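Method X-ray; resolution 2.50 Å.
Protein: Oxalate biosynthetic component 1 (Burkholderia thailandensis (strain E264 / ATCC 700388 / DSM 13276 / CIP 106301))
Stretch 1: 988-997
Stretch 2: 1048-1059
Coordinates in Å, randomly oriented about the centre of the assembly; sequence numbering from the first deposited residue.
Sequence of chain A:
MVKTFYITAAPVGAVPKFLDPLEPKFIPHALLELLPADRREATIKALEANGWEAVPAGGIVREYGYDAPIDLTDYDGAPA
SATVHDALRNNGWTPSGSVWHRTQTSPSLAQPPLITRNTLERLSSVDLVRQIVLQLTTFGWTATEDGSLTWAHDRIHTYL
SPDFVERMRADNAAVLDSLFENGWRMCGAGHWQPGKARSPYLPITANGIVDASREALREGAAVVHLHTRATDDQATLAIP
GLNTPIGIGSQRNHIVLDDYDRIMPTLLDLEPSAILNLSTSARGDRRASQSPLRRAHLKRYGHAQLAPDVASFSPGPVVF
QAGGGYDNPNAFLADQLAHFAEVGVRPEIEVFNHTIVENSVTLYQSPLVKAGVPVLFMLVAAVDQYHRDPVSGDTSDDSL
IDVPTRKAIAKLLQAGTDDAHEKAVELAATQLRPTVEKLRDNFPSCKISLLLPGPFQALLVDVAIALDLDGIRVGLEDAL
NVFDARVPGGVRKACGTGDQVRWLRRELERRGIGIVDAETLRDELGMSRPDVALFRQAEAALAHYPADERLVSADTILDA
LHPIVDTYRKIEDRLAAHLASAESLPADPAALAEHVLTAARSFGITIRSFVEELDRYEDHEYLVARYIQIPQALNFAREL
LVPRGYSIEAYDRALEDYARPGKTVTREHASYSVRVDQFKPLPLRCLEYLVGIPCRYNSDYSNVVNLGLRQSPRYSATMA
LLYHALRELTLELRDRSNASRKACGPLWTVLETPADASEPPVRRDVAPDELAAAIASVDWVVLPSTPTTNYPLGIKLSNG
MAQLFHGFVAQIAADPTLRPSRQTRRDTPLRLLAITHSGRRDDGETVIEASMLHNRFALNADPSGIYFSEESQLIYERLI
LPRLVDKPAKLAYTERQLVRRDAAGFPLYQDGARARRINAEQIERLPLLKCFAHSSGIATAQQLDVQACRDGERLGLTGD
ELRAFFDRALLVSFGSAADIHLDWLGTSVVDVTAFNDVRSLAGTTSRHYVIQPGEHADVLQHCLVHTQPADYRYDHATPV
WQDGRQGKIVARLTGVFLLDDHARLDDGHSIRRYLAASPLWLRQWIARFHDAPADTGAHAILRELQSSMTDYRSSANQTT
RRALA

Stretch 1 (988-997) SVVDVTAFND
Stretch 2, residues 1048-1059: KIVARLTGVFLL

Residues 988-997 and 1048-1059 of one chain pair as neighbouring parallel strands, then stay in contact through the loops that follow. The strand axes approach to 4.6 Å at 7°. Register is V989 with V1050, V990 with A1051 and D991 with R1052, at CA-CA distances of 4.9, 4.5 and 5.0 Å. Backbones here are extended, with phi/psi near -100/115 at V990 and -96/97 at A1051.

Backbone hydrogen bonds form a parallel ladder. V989 N donates to I1049 O (2.8 Å), A1051 N to V989 O (2.8 Å), D991 N to A1051 O (2.7 Å) and L1053 N to D991 O (3.1 Å). Thus V989 and D991 each use both N and O. Beyond the ladder, one water accepts from T993 N and donates to D991 O and L1053 O, each at 2.8 Å, where the strands spread. F995 N then donates to V1056 O (2.7 Å).

Polar side chains extend the pairing. S988 (chi1 m) accepts from I1049 N at OG (3.1 Å). N996 (chi1 p, chi2 -39°) points toward the second stretch. Its OD1 accepts from L1058 N (2.9 Å), and its ND2 donates to L1058 O at a very short 2.4 Å. An amide suits this place, offering both acceptor and donor to one residue's backbone. A type I turn, A994 to D997, carries N996.

D991 (t) and R1052 (chi1 t, chi3 p) share a sheet face with V989 and V1050. D991 OD2 and R1052 NH1 form a salt bridge with a weak 3.4 Å hydrogen bond; the position of OD2 is less certain. T993 OG1 donates to D991 OD1 (3.0 Å).

Apolar contacts fill buried space. V990 CG2 meets A1051 CB (4.0 Å) on the other face. V992 (t) CG2 meets L1053 (m, t) CD1 (3.7 Å). A994 CB packs against V1056 CG1 (4.0 Å) and L1058 CG (3.8 Å).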

# COMPACT_ATOMS: atom_id res chain seq x y z
N SER A 988 19.58 -17.21 21.33
CA SER A 988 18.27 -16.56 21.32
C SER A 988 18.40 -15.13 20.81
O SER A 988 19.37 -14.44 21.12
CB SER A 988 17.64 -16.59 22.71
OG SER A 988 17.33 -17.91 23.10
N VAL A 989 17.42 -14.69 20.03
CA VAL A 989 17.51 -13.41 19.34
C VAL A 989 16.34 -12.48 19.62
O VAL A 989 15.19 -12.92 19.70
CB VAL A 989 17.59 -13.62 17.80
CG1 VAL A 989 18.02 -12.33 17.11
CG2 VAL A 989 18.56 -14.75 17.46
N VAL A 990 16.64 -11.20 19.79
CA VAL A 990 15.62 -10.16 19.72
C VAL A 990 15.70 -9.53 18.34
O VAL A 990 16.70 -8.91 17.98
CB VAL A 990 15.80 -9.08 20.81
CG1 VAL A 990 14.87 -7.91 20.55
CG2 VAL A 990 15.56 -9.67 22.19
N ASP A 991 14.64 -9.70 17.55
CA ASP A 991 14.68 -9.33 16.14
C ASP A 991 13.85 -8.08 15.84
O ASP A 991 12.63 -8.07 16.02
CB ASP A 991 14.21 -10.51 15.28
CG ASP A 991 14.22 -10.19 13.79
OD1 ASP A 991 15.01 -9.32 13.36
OD2 ASP A 991 13.45 -10.83 13.05
N VAL A 992 14.53 -7.04 15.36
CA VAL A 992 13.86 -5.80 15.00
C VAL A 992 14.06 -5.50 13.51
O VAL A 992 15.10 -4.97 13.11
CB VAL A 992 14.39 -4.61 15.82
CG1 VAL A 992 13.58 -3.35 15.52
CG2 VAL A 992 14.34 -4.93 17.31
N THR A 993 13.06 -5.83 12.70
CA THR A 993 13.15 -5.60 11.26
C THR A 993 11.96 -4.79 10.76
O THR A 993 10.81 -5.05 11.13
CB THR A 993 13.23 -6.93 10.48
OG1 THR A 993 14.37 -7.68 10.93
CG2 THR A 993 13.36 -6.68 8.99
N ALA A 994 12.24 -3.79 9.93
CA ALA A 994 11.22 -2.88 9.43
C ALA A 994 10.57 -3.37 8.14
O ALA A 994 11.20 -4.05 7.33
CB ALA A 994 11.81 -1.49 9.23
N PHE A 995 9.30 -3.01 7.96
CA PHE A 995 8.54 -3.42 6.78
C PHE A 995 9.10 -2.80 5.50
O PHE A 995 9.11 -3.44 4.45
CB PHE A 995 7.07 -3.04 6.94
CG PHE A 995 6.27 -3.17 5.67
CD1 PHE A 995 5.95 -4.41 5.16
CD2 PHE A 995 5.83 -2.03 5.01
CE1 PHE A 995 5.20 -4.53 4.00
CE2 PHE A 995 5.09 -2.14 3.84
CZ PHE A 995 4.78 -3.39 3.34
N ASN A 996 9.56 -1.56 5.59
CA ASN A 996 10.10 -0.87 4.43
C ASN A 996 11.58 -1.17 4.22
O ASN A 996 12.22 -0.61 3.33
CB ASN A 996 9.89 0.64 4.55
CG ASN A 996 10.38 1.19 5.87
OD1 ASN A 996 10.22 0.56 6.91
ND2 ASN A 996 11.00 2.36 5.83
N ASP A 997 12.13 -2.05 5.05
CA ASP A 997 13.49 -2.52 4.85
C ASP A 997 13.47 -3.57 3.75
O ASP A 997 13.47 -4.77 4.02
CB ASP A 997 14.08 -3.09 6.14
CG ASP A 997 15.58 -3.29 6.06
OD1 ASP A 997 16.13 -3.30 4.94
OD2 ASP A 997 16.21 -3.45 7.13
N LYS A 1048 15.52 -22.50 21.33
CA LYS A 1048 15.85 -21.17 20.83
C LYS A 1048 14.67 -20.22 20.99
O LYS A 1048 13.53 -20.59 20.69
CB LYS A 1048 16.29 -21.22 19.36
CG LYS A 1048 16.60 -19.85 18.77
CD LYS A 1048 17.02 -19.94 17.31
CE LYS A 1048 18.53 -20.05 17.17
NZ LYS A 1048 18.97 -19.95 15.75
N ILE A 1049 14.93 -19.02 21.48
CA ILE A 1049 13.89 -18.02 21.69
C ILE A 1049 14.07 -16.84 20.75
O ILE A 1049 15.16 -16.30 20.62
CB ILE A 1049 13.88 -17.52 23.15
CG1 ILE A 1049 13.72 -18.69 24.12
CG2 ILE A 1049 12.77 -16.50 23.36
CD1 ILE A 1049 13.73 -18.27 25.58
N VAL A 1050 12.99 -16.44 20.08
CA VAL A 1050 13.04 -15.32 19.16
C VAL A 1050 11.96 -14.28 19.45
O VAL A 1050 10.77 -14.58 19.43
CB VAL A 1050 12.90 -15.79 17.70
CG1 VAL A 1050 12.86 -14.59 16.76
CG2 VAL A 1050 14.04 -16.73 17.33
N ALA A 1051 12.39 -13.05 19.72
CA ALA A 1051 11.48 -11.94 19.95
C ALA A 1051 11.29 -11.15 18.66
O ALA A 1051 12.10 -10.28 18.33
CB ALA A 1051 12.00 -11.03 21.05
N ARG A 1052 10.21 -11.45 17.94
CA ARG A 1052 9.95 -10.81 16.65
C ARG A 1052 9.07 -9.57 16.81
O ARG A 1052 7.91 -9.67 17.21
CB ARG A 1052 9.29 -11.80 15.70
CG ARG A 1052 9.33 -11.40 14.24
CD ARG A 1052 10.47 -12.09 13.51
NE ARG A 1052 10.34 -13.54 13.55
CZ ARG A 1052 11.17 -14.39 12.96
NH1 ARG A 1052 12.21 -13.93 12.27
NH2 ARG A 1052 10.97 -15.70 13.05
N LEU A 1053 9.62 -8.40 16.49
CA LEU A 1053 8.84 -7.17 16.50
C LEU A 1053 8.07 -7.01 15.19
O LEU A 1053 8.64 -7.15 14.11
CB LEU A 1053 9.73 -5.95 16.74
CG LEU A 1053 10.58 -5.85 18.00
CD1 LEU A 1053 10.85 -4.39 18.33
CD2 LEU A 1053 9.93 -6.55 19.18
N THR A 1054 6.78 -6.72 15.30
CA THR A 1054 5.95 -6.52 14.12
C THR A 1054 5.43 -5.09 14.04
O THR A 1054 5.25 -4.43 15.06
CB THR A 1054 4.75 -7.49 14.10
OG1 THR A 1054 3.90 -7.24 15.22
CG2 THR A 1054 5.23 -8.94 14.15
N GLY A 1055 5.19 -4.62 12.81
CA GLY A 1055 4.67 -3.29 12.59
C GLY A 1055 5.75 -2.23 12.55
O GLY A 1055 5.46 -1.04 12.40
N VAL A 1056 7.00 -2.66 12.67
CA VAL A 1056 8.13 -1.75 12.62
C VAL A 1056 8.31 -1.20 11.21
O VAL A 1056 8.26 -1.95 10.23
CB VAL A 1056 9.44 -2.43 13.07
CG1 VAL A 1056 10.60 -1.45 13.03
CG2 VAL A 1056 9.28 -3.01 14.47
N PHE A 1057 8.50 0.11 11.11
CA PHE A 1057 8.88 0.73 9.84
C PHE A 1057 9.70 1.98 10.12
O PHE A 1057 9.68 2.52 11.22
CB PHE A 1057 7.64 1.06 8.99
CG PHE A 1057 6.75 2.11 9.59
CD1 PHE A 1057 5.73 1.75 10.46
CD2 PHE A 1057 6.91 3.45 9.27
CE1 PHE A 1057 4.90 2.71 11.01
CE2 PHE A 1057 6.08 4.41 9.81
CZ PHE A 1057 5.08 4.04 10.69
N LEU A 1058 10.45 2.43 9.11
CA LEU A 1058 11.34 3.57 9.28
C LEU A 1058 11.03 4.67 8.28
O LEU A 1058 10.95 4.43 7.08
CB LEU A 1058 12.80 3.13 9.13
CG LEU A 1058 13.24 1.94 9.98
CD1 LEU A 1058 14.71 1.61 9.72
CD2 LEU A 1058 13.01 2.22 11.46
N LEU A 1059 10.86 5.89 8.79
CA LEU A 1059 10.61 7.04 7.93
C LEU A 1059 11.92 7.61 7.41
O LEU A 1059 12.94 7.57 8.09
CB LEU A 1059 9.83 8.11 8.69
CG LEU A 1059 8.37 7.80 9.02
CD1 LEU A 1059 7.69 9.00 9.66
CD2 LEU A 1059 7.62 7.35 7.77
O HOH W 1 11.33 -7.86 13.53